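PDB 5X0J: ADP-dependent L-serine kinase SerK, which phosphorylates free L-serine with ADP as phosphate donor, yielding O-phospho-L-serine and AMP in the first step of cysteine biosynthesis from serine. Local coordinates for residues A39-E42 / S43-S47; I67-G70 / H71-A75; A202-K205 / E206-M209. The protein carries 1 engineered substitution. One frame throughout, in Å; residues are numbered along the deposited sequence.

Contact 1: A39-E42 / S43-S47. With AMP (adenosine monophosphate), chain B.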
loop_
_atom_site.group_PDB
_atom_site.type_symbol
_atom_site.label_atom_id
_atom_site.label_comp_id
_atom_site.label_asym_id
_atom_site.label_seq_id
_atom_site.Cartn_x
_atom_site.Cartn_y
_atom_site.Cartn_z
ATOM N N ALA A 39 -4.363 -11.438 6.419
ATOM C CA ALA A 39 -3.070 -12.058 6.740
ATOM C C ALA A 39 -2.485 -11.495 8.021
ATOM O O ALA A 39 -1.963 -12.246 8.847
ATOM C CB ALA A 39 -2.092 -11.895 5.591
ATOM N N PHE A 40 -2.583 -10.184 8.215
ATOM C CA PHE A 40 -2.133 -9.604 9.465
ATOM C C PHE A 40 -2.917 -10.165 10.660
ATOM O O PHE A 40 -2.329 -10.546 11.664
ATOM C CB PHE A 40 -2.196 -8.078 9.486
ATOM C CG PHE A 40 -2.024 -7.542 10.861
ATOM C CD1 PHE A 40 -0.787 -7.637 11.492
ATOM C CD2 PHE A 40 -3.111 -7.078 11.584
ATOM C CE1 PHE A 40 -0.637 -7.222 12.807
ATOM C CE2 PHE A 40 -2.959 -6.652 12.893
ATOM C CZ PHE A 40 -1.721 -6.722 13.505
ATOM N N ILE A 41 -4.242 -10.191 10.556
ATOM C CA ILE A 41 -5.074 -10.643 11.673
ATOM C C ILE A 41 -4.762 -12.091 12.047
ATOM O O ILE A 41 -4.580 -12.401 13.221
ATOM C CB ILE A 41 -6.568 -10.448 11.376
ATOM C CG1 ILE A 41 -6.889 -8.948 11.387
ATOM C CG2 ILE A 41 -7.431 -11.143 12.430
ATOM C CD1 ILE A 41 -8.272 -8.580 10.902
ATOM N N GLU A 42 -4.659 -12.965 11.053
ATOM C CA GLU A 42 -4.327 -14.370 11.319
ATOM C C GLU A 42 -2.915 -14.540 11.874
ATOM O O GLU A 42 -2.700 -15.349 12.784
ATOM C CB GLU A 42 -4.487 -15.229 10.060
ATOM C CG GLU A 42 -5.922 -15.366 9.578
ATOM C CD GLU A 42 -6.871 -15.726 10.702
ATOM O OE1 GLU A 42 -6.810 -16.880 11.171
ATOM O OE2 GLU A 42 -7.637 -14.846 11.172
ATOM N N SER A 43 -1.952 -13.784 11.345
ATOM C CA SER A 43 -0.584 -13.830 11.857
ATOM C C SER A 43 -0.490 -13.401 13.313
ATOM O O SER A 43 0.095 -14.099 14.126
ATOM C CB SER A 43 0.345 -12.949 11.028
ATOM O OG SER A 43 1.638 -12.900 11.616
ATOM N N VAL A 44 -1.072 -12.254 13.657
ATOM C CA VAL A 44 -0.906 -11.719 15.009
ATOM C C VAL A 44 -1.665 -12.574 16.036
ATOM O O VAL A 44 -1.145 -12.841 17.116
ATOM C CB VAL A 44 -1.241 -10.202 15.083
ATOM C CG1 VAL A 44 -2.739 -9.936 15.084
ATOM C CG2 VAL A 44 -0.577 -9.563 16.287
ATOM N N THR A 45 -2.863 -13.028 15.675
ATOM C CA THR A 45 -3.648 -13.854 16.595
ATOM C C THR A 45 -3.079 -15.261 16.712
ATOM O O THR A 45 -3.066 -15.812 17.799
ATOM C CB THR A 45 -5.130 -13.917 16.197
ATOM O OG1 THR A 45 -5.260 -14.408 14.859
ATOM C CG2 THR A 45 -5.767 -12.552 16.314
ATOM N N GLY A 46 -2.610 -15.832 15.609
ATOM C CA GLY A 46 -2.039 -17.181 15.610
ATOM C C GLY A 46 -0.698 -17.263 16.317
ATOM O O GLY A 46 -0.433 -18.174 17.108
ATOM N N SER A 47 0.153 -16.283 16.050
ATOM C CA SER A 47 1.495 -16.262 16.637
ATOM C C SER A 47 1.521 -15.697 18.049
ATOM O O SER A 47 2.375 -16.088 18.842
ATOM C CB SER A 47 2.447 -15.474 15.752
ATOM O OG SER A 47 2.202 -14.093 15.860
HETATM P P AMP B . 0.379 -2.572 7.088
HETATM O O1P AMP B . 0.049 -2.795 8.554
HETATM O O2P AMP B . -0.697 -1.796 6.355
HETATM O O3P AMP B . 1.774 -2.034 6.907
HETATM O "O5'" AMP B . 0.350 -4.020 6.389
HETATM C "C5'" AMP B . 0.460 -5.235 7.125
HETATM C "C4'" AMP B . 1.818 -5.318 7.799
HETATM O "O4'" AMP B . 1.745 -6.229 8.878
HETATM C "C3'" AMP B . 2.985 -5.869 6.951
HETATM O "O3'" AMP B . 4.082 -4.963 7.038
HETATM C "C2'" AMP B . 3.399 -7.206 7.564
HETATM O "O2'" AMP B . 4.794 -7.479 7.462
HETATM C "C1'" AMP B . 2.951 -6.933 8.972
HETATM N N9 AMP B . 2.756 -8.096 9.861
HETATM C C8 AMP B . 2.422 -9.360 9.540
HETATM N N7 AMP B . 2.308 -10.129 10.650
HETATM C C5 AMP B . 2.565 -9.332 11.695
HETATM C C6 AMP B . 2.627 -9.499 13.157
HETATM N N6 AMP B . 2.372 -10.705 13.709
HETATM N N1 AMP B . 2.940 -8.406 13.893
HETATM C C2 AMP B . 3.194 -7.193 13.350
HETATM N N3 AMP B . 3.164 -6.978 12.025
HETATM C C4 AMP B . 2.862 -7.991 11.178
HETATM O O HOH W 1 -8.185 -14.488 14.150
#

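Contact 2: I67-G70 / H71-A75. With MG (magnesium ion), chain D; AMP (adenosine monophosphate), chain B; SEP (phosphoserine), chain C.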
loop_
_atom_site.group_PDB
_atom_site.type_symbol
_atom_site.label_atom_id
_atom_site.label_comp_id
_atom_site.label_asym_id
_atom_site.label_seq_id
_atom_site.Cartn_x
_atom_site.Cartn_y
_atom_site.Cartn_z
ATOM N N ILE A 67 -0.805 7.874 9.977
ATOM C CA ILE A 67 -0.250 6.543 9.724
ATOM C C ILE A 67 0.624 6.644 8.476
ATOM O O ILE A 67 0.122 6.816 7.377
ATOM C CB ILE A 67 -1.349 5.481 9.530
ATOM C CG1 ILE A 67 -2.194 5.354 10.805
ATOM C CG2 ILE A 67 -0.734 4.133 9.178
ATOM C CD1 ILE A 67 -3.420 4.466 10.661
ATOM N N VAL A 68 1.936 6.564 8.661
ATOM C CA VAL A 68 2.887 6.574 7.553
ATOM C C VAL A 68 2.909 5.177 6.919
ATOM O O VAL A 68 2.799 5.048 5.691
ATOM C CB VAL A 68 4.275 7.036 8.051
ATOM C CG1 VAL A 68 5.331 6.904 6.967
ATOM C CG2 VAL A 68 4.175 8.479 8.534
ATOM N N ASP A 69 3.070 4.149 7.751
ATOM C CA ASP A 69 3.005 2.767 7.339
ATOM C C ASP A 69 2.340 2.002 8.463
ATOM O O ASP A 69 2.713 2.152 9.630
ATOM C CB ASP A 69 4.412 2.230 7.075
ATOM C CG ASP A 69 4.424 0.776 6.651
ATOM O OD1 ASP A 69 3.455 0.309 6.010
ATOM O OD2 ASP A 69 5.426 0.093 6.962
ATOM N N GLY A 70 1.333 1.203 8.112
ATOM C CA GLY A 70 0.593 0.426 9.112
ATOM C C GLY A 70 -0.921 0.473 9.044
ATOM O O GLY A 70 -1.587 0.260 10.056
ATOM N N HIS A 71 -1.494 0.709 7.869
ATOM C CA HIS A 71 -2.956 0.776 7.759
ATOM C C HIS A 71 -3.660 -0.511 8.142
ATOM O O HIS A 71 -4.717 -0.474 8.779
ATOM C CB HIS A 71 -3.352 1.192 6.354
ATOM C CG HIS A 71 -3.035 2.616 6.078
ATOM N ND1 HIS A 71 -1.765 3.042 5.774
ATOM C CD2 HIS A 71 -3.794 3.731 6.179
ATOM C CE1 HIS A 71 -1.764 4.353 5.637
ATOM N NE2 HIS A 71 -2.979 4.793 5.898
ATOM N N HIS A 72 -3.061 -1.636 7.777
ATOM C CA HIS A 72 -3.680 -2.941 8.012
ATOM C C HIS A 72 -3.488 -3.392 9.444
ATOM O O HIS A 72 -4.427 -3.907 10.066
ATOM C CB HIS A 72 -3.167 -3.945 6.982
ATOM C CG HIS A 72 -3.491 -3.542 5.576
ATOM N ND1 HIS A 72 -2.759 -2.606 4.880
ATOM C CD2 HIS A 72 -4.521 -3.883 4.772
ATOM C CE1 HIS A 72 -3.293 -2.428 3.689
ATOM N NE2 HIS A 72 -4.357 -3.197 3.601
ATOM N N ARG A 73 -2.298 -3.159 9.985
ATOM C CA ARG A 73 -2.090 -3.379 11.416
ATOM C C ARG A 73 -3.099 -2.552 12.234
ATOM O O ARG A 73 -3.738 -3.065 13.173
ATOM C CB ARG A 73 -0.668 -3.042 11.837
ATOM C CG ARG A 73 0.333 -4.153 11.569
ATOM C CD ARG A 73 1.762 -3.661 11.608
ATOM N NE ARG A 73 2.093 -2.874 10.415
ATOM C CZ ARG A 73 3.200 -2.152 10.259
ATOM N NH1 ARG A 73 4.127 -2.095 11.222
ATOM N NH2 ARG A 73 3.404 -1.497 9.122
ATOM N N TRP A 74 -3.247 -1.279 11.875
ATOM C CA TRP A 74 -4.162 -0.383 12.610
ATOM C C TRP A 74 -5.608 -0.873 12.517
ATOM O O TRP A 74 -6.283 -1.037 13.538
ATOM C CB TRP A 74 -4.013 1.046 12.078
ATOM C CG TRP A 74 -5.059 2.028 12.520
ATOM C CD1 TRP A 74 -5.124 2.685 13.724
ATOM C CD2 TRP A 74 -6.170 2.492 11.746
ATOM N NE1 TRP A 74 -6.206 3.527 13.739
ATOM C CE2 TRP A 74 -6.864 3.435 12.538
ATOM C CE3 TRP A 74 -6.635 2.217 10.444
ATOM C CZ2 TRP A 74 -8.030 4.084 12.083
ATOM C CZ3 TRP A 74 -7.776 2.869 9.986
ATOM C CH2 TRP A 74 -8.465 3.789 10.811
ATOM N N ALA A 75 -6.073 -1.152 11.306
ATOM C CA ALA A 75 -7.442 -1.631 11.115
ATOM C C ALA A 75 -7.663 -2.998 11.761
ATOM O O ALA A 75 -8.706 -3.246 12.370
ATOM C CB ALA A 75 -7.781 -1.706 9.635
HETATM MG MG MG D . 2.826 -1.517 5.228
HETATM P P AMP B . 0.379 -2.572 7.088
HETATM O O1P AMP B . 0.049 -2.795 8.554
HETATM O O2P AMP B . -0.697 -1.796 6.355
HETATM O O3P AMP B . 1.774 -2.034 6.907
HETATM O "O5'" AMP B . 0.350 -4.020 6.389
HETATM C "C5'" AMP B . 0.460 -5.235 7.125
HETATM C "C4'" AMP B . 1.818 -5.318 7.799
HETATM O "O4'" AMP B . 1.745 -6.229 8.878
HETATM C "C3'" AMP B . 2.985 -5.869 6.951
HETATM O "O3'" AMP B . 4.082 -4.963 7.038
HETATM C "C2'" AMP B . 3.399 -7.206 7.564
HETATM O "O2'" AMP B . 4.794 -7.479 7.462
HETATM C "C1'" AMP B . 2.951 -6.933 8.972
HETATM N N9 AMP B . 2.756 -8.096 9.861
HETATM C C8 AMP B . 2.422 -9.360 9.540
HETATM N N7 AMP B . 2.308 -10.129 10.650
HETATM C C5 AMP B . 2.565 -9.332 11.695
HETATM C C6 AMP B . 2.627 -9.499 13.157
HETATM N N6 AMP B . 2.372 -10.705 13.709
HETATM N N1 AMP B . 2.940 -8.406 13.893
HETATM C C2 AMP B . 3.194 -7.193 13.350
HETATM N N3 AMP B . 3.164 -6.978 12.025
HETATM C C4 AMP B . 2.862 -7.991 11.178
HETATM N N SEP C . 1.926 3.515 3.594
HETATM C CA SEP C . 2.618 2.197 3.453
HETATM C CB SEP C . 1.857 1.339 2.442
HETATM O OG SEP C . 0.513 1.173 2.890
HETATM C C SEP C . 4.063 2.401 3.080
HETATM O O SEP C . 4.719 1.459 2.594
HETATM O OXT SEP C . 4.617 3.503 3.254
HETATM P P SEP C . 0.171 0.262 4.188
HETATM O O1P SEP C . 1.273 -0.785 4.246
HETATM O O2P SEP C . -1.175 -0.283 3.832
HETATM O O3P SEP C . 0.150 1.222 5.350
HETATM O O HOH W 2 6.177 -0.399 9.697
HETATM O O HOH W 3 4.590 -2.358 6.085
HETATM O O HOH W 4 2.490 -3.513 4.560
HETATM O O HOH W 5 4.058 -1.221 3.494
#

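Contact 3: A202-K205 / E206-M209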
loop_
_atom_site.group_PDB
_atom_site.type_symbol
_atom_site.label_atom_id
_atom_site.label_comp_id
_atom_site.label_asym_id
_atom_site.label_seq_id
_atom_site.Cartn_x
_atom_site.Cartn_y
_atom_site.Cartn_z
ATOM N N ALA A 202 4.004 8.360 -8.246
ATOM C CA ALA A 202 3.992 8.383 -6.790
ATOM C C ALA A 202 3.456 9.720 -6.289
ATOM O O ALA A 202 3.631 10.751 -6.934
ATOM C CB ALA A 202 5.393 8.183 -6.265
ATOM N N PRO A 203 2.839 9.722 -5.101
ATOM C CA PRO A 203 2.455 10.967 -4.467
ATOM C C PRO A 203 3.693 11.661 -3.906
ATOM O O PRO A 203 4.742 11.019 -3.779
ATOM C CB PRO A 203 1.570 10.494 -3.314
ATOM C CG PRO A 203 2.166 9.205 -2.924
ATOM C CD PRO A 203 2.650 8.573 -4.199
ATOM N N THR A 204 3.577 12.949 -3.593
ATOM C CA THR A 204 4.589 13.638 -2.782
ATOM C C THR A 204 4.126 13.728 -1.322
ATOM O O THR A 204 2.934 13.612 -1.014
ATOM C CB THR A 204 4.875 15.047 -3.304
ATOM O OG1 THR A 204 3.751 15.880 -3.028
ATOM C CG2 THR A 204 5.160 15.029 -4.804
ATOM N N LYS A 205 5.081 13.944 -0.426
ATOM C CA LYS A 205 4.769 14.068 0.998
ATOM C C LYS A 205 3.836 15.244 1.280
ATOM O O LYS A 205 2.931 15.138 2.113
ATOM C CB LYS A 205 6.047 14.191 1.822
ATOM C CG LYS A 205 6.876 12.916 1.853
ATOM C CD LYS A 205 7.922 12.943 2.953
ATOM C CE LYS A 205 8.933 14.053 2.731
ATOM N NZ LYS A 205 10.009 14.092 3.754
ATOM N N GLU A 206 4.044 16.353 0.572
ATOM C CA GLU A 206 3.172 17.513 0.742
ATOM C C GLU A 206 1.730 17.166 0.308
ATOM O O GLU A 206 0.785 17.519 1.008
ATOM C CB GLU A 206 3.735 18.751 0.014
ATOM C CG GLU A 206 5.060 19.291 0.582
ATOM C CD GLU A 206 4.955 20.071 1.907
ATOM O OE1 GLU A 206 3.866 20.160 2.520
ATOM O OE2 GLU A 206 5.989 20.606 2.374
ATOM N N GLU A 207 1.579 16.416 -0.787
ATOM C CA GLU A 207 0.254 15.940 -1.231
ATOM C C GLU A 207 -0.402 14.990 -0.221
ATOM O O GLU A 207 -1.606 15.060 0.002
ATOM C CB GLU A 207 0.343 15.258 -2.602
ATOM C CG GLU A 207 0.650 16.225 -3.741
ATOM C CD GLU A 207 1.072 15.538 -5.032
ATOM O OE1 GLU A 207 1.286 14.304 -5.066
ATOM O OE2 GLU A 207 1.191 16.253 -6.054
ATOM N N VAL A 208 0.390 14.123 0.397
ATOM C CA VAL A 208 -0.146 13.180 1.382
ATOM C C VAL A 208 -0.736 13.924 2.579
ATOM O O VAL A 208 -1.867 13.649 2.974
ATOM C CB VAL A 208 0.920 12.169 1.865
ATOM C CG1 VAL A 208 0.371 11.283 2.984
ATOM C CG2 VAL A 208 1.415 11.297 0.715
ATOM N N MET A 209 0.031 14.848 3.152
ATOM C CA MET A 209 -0.446 15.582 4.327
ATOM C C MET A 209 -1.620 16.489 3.963
ATOM O O MET A 209 -2.594 16.558 4.716
ATOM C CB MET A 209 0.678 16.384 5.006
ATOM C CG MET A 209 0.352 16.813 6.436
ATOM S SD MET A 209 0.103 15.425 7.567
ATOM C CE MET A 209 1.795 15.037 7.990
HETATM O O HOH W 6 2.027 13.001 -7.565
#

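Contact 1: A39-E42 / S43-S47
F40 presents one face of its ring to V44, one helical turn further along helix 34-47, and turns its edge to the adenine of AMP. V44 CG1 sits 4.1 Å from the centroid of the F40 ring, 27° off the normal, a CH-pi contact over the face, while F40 CD1 comes within 3.7 Å of AMP C4. The ring reaches both partners because CG stands anti to the backbone N (chi1 167°). S43, on the nucleotide side too, sends its hydroxyl to the base: OG donates to AMP N7 at 3.0 Å. Further round the helix, T45 OG1 folds back onto I41 O at 2.7 Å, with chi1 57° placing the hydroxyl between N and the carbonyl carbon. I41 O also takes the i to i+4 bond from T45 N, the two donors arriving from opposite faces of its plane. Water 1 donates a hydrogen bond to T45 OG1 and another to E42 OE2, joining these two exposed side chains. S47 OG binds S43 O similarly and, beyond the segment, I49 N. The helix thus offers adenine an aromatic edge and one hydroxyl donor, S43 OG, which reads the acceptor N7 of the purine.

Contact 2: I67-G70 / H71-A75
D69 OD1 binds the magnesium ion at 2.1 Å, and AMP O3P, phosphoserine O1P and three waters complete its six ligands, so the metal joins the two phosphates. The other oxygen, D69 OD2, makes a long salt bridge of 3.4 Å to R73 NH2, with the carboxylate and guanidinium planes 71° apart; water 2 links the same two groups. R73 grips the AMP phosphate twice with its side chain, NE on O1P and NH2 on O3P, each at 2.8 Å, the bend at chi3 (-74°) turning the guanidinium back to it. With R73 cut back to an alanine, AMP O1P and O3P would probably each lose a donor and D69 OD2 its charged mate. Phosphoserine O3P takes three N-H groups, from G70 N, H71 N and H71 ND1, the last at 2.7 Å; H72 N and ND1 both hold AMP O2P. This is a phosphate-binding helix start: G70 is the N-cap, its phi of 132° calls for glycine, and its O accepts from W74 N. Behind the polar layer, I67 CG2 lies over one face of the H71 ring, 3.8 Å from its centroid, and I67 CD1 covers a face of W74, 3.5 Å from CG. The segment leaves strand 65-67 through a classic beta bulge of V68 and D69 opposite L55 of strand 54-58; H72 and R73 of helix 71-80 then pack on helix 34-47, while I67 and W74 meet M26 of strand 26-27.

Contact 3: A202-K205 / E206-M209
T204 OG1 is flanked by its own N and C (chi1 71°), and E207 runs its chain extended beyond CG (chi2 166°) back toward the start of the helix; together they close a capping box at the N-terminus of helix 205-213. T204 is the N-cap. Its OG1 accepts from E207 N at 3.2 Å, and in return T204 N donates to E207 OE1 at 3.0 Å in a nearly straight bond. That N-H meets the oxygen from above the carboxylate plane, 50° out of it. The two side chains lie close against each other, with T204 OG1 3.2 Å from E207 CG. The exchange gives a partner to one N-H of the first turn, and the carboxylate beside that turn probably gains from the helix dipole. Regular helical bonding starts at once, V208 N to T204 O and M209 N to K205 O. V208 points toward the loop, where its CG2 rests 4.1 Å from P203 CB; its side chain also approaches T223, a phosphoserine-binding residue, about 4 Å away at the nearest atoms. K205 carries its ammonium off to the carbonyls of V97 and Y92, and Y218 packs on both P203 and E207. Water 6 extends the cap backward, donating to E207 OE1 at 2.9 Å and to A202 O at 2.8 Å.

Overall arrangement
The three contacts follow one another along the chain. Contacts 1 and 2 both lie in the ParB-type N-terminal region, their centres 15 Å apart, and touch where F40 CE1 packs 3.4 Å from R73 CG. Helices 34-47 and 71-80 thereby share one nucleotide: contact 1 meets the adenine, contact 2 the phosphate, the metal and phosphoserine. Contact 3 starts helix 205-213, after strand 196-199 of the antiparallel sheet. Its centre is about 17 Å from that of contact 2, and about 31 Å from that of contact 1, across the chain's centre. It touches neither, yet helix 205-213 borders phosphoserine-binding residues of the C-terminal part, such as H225.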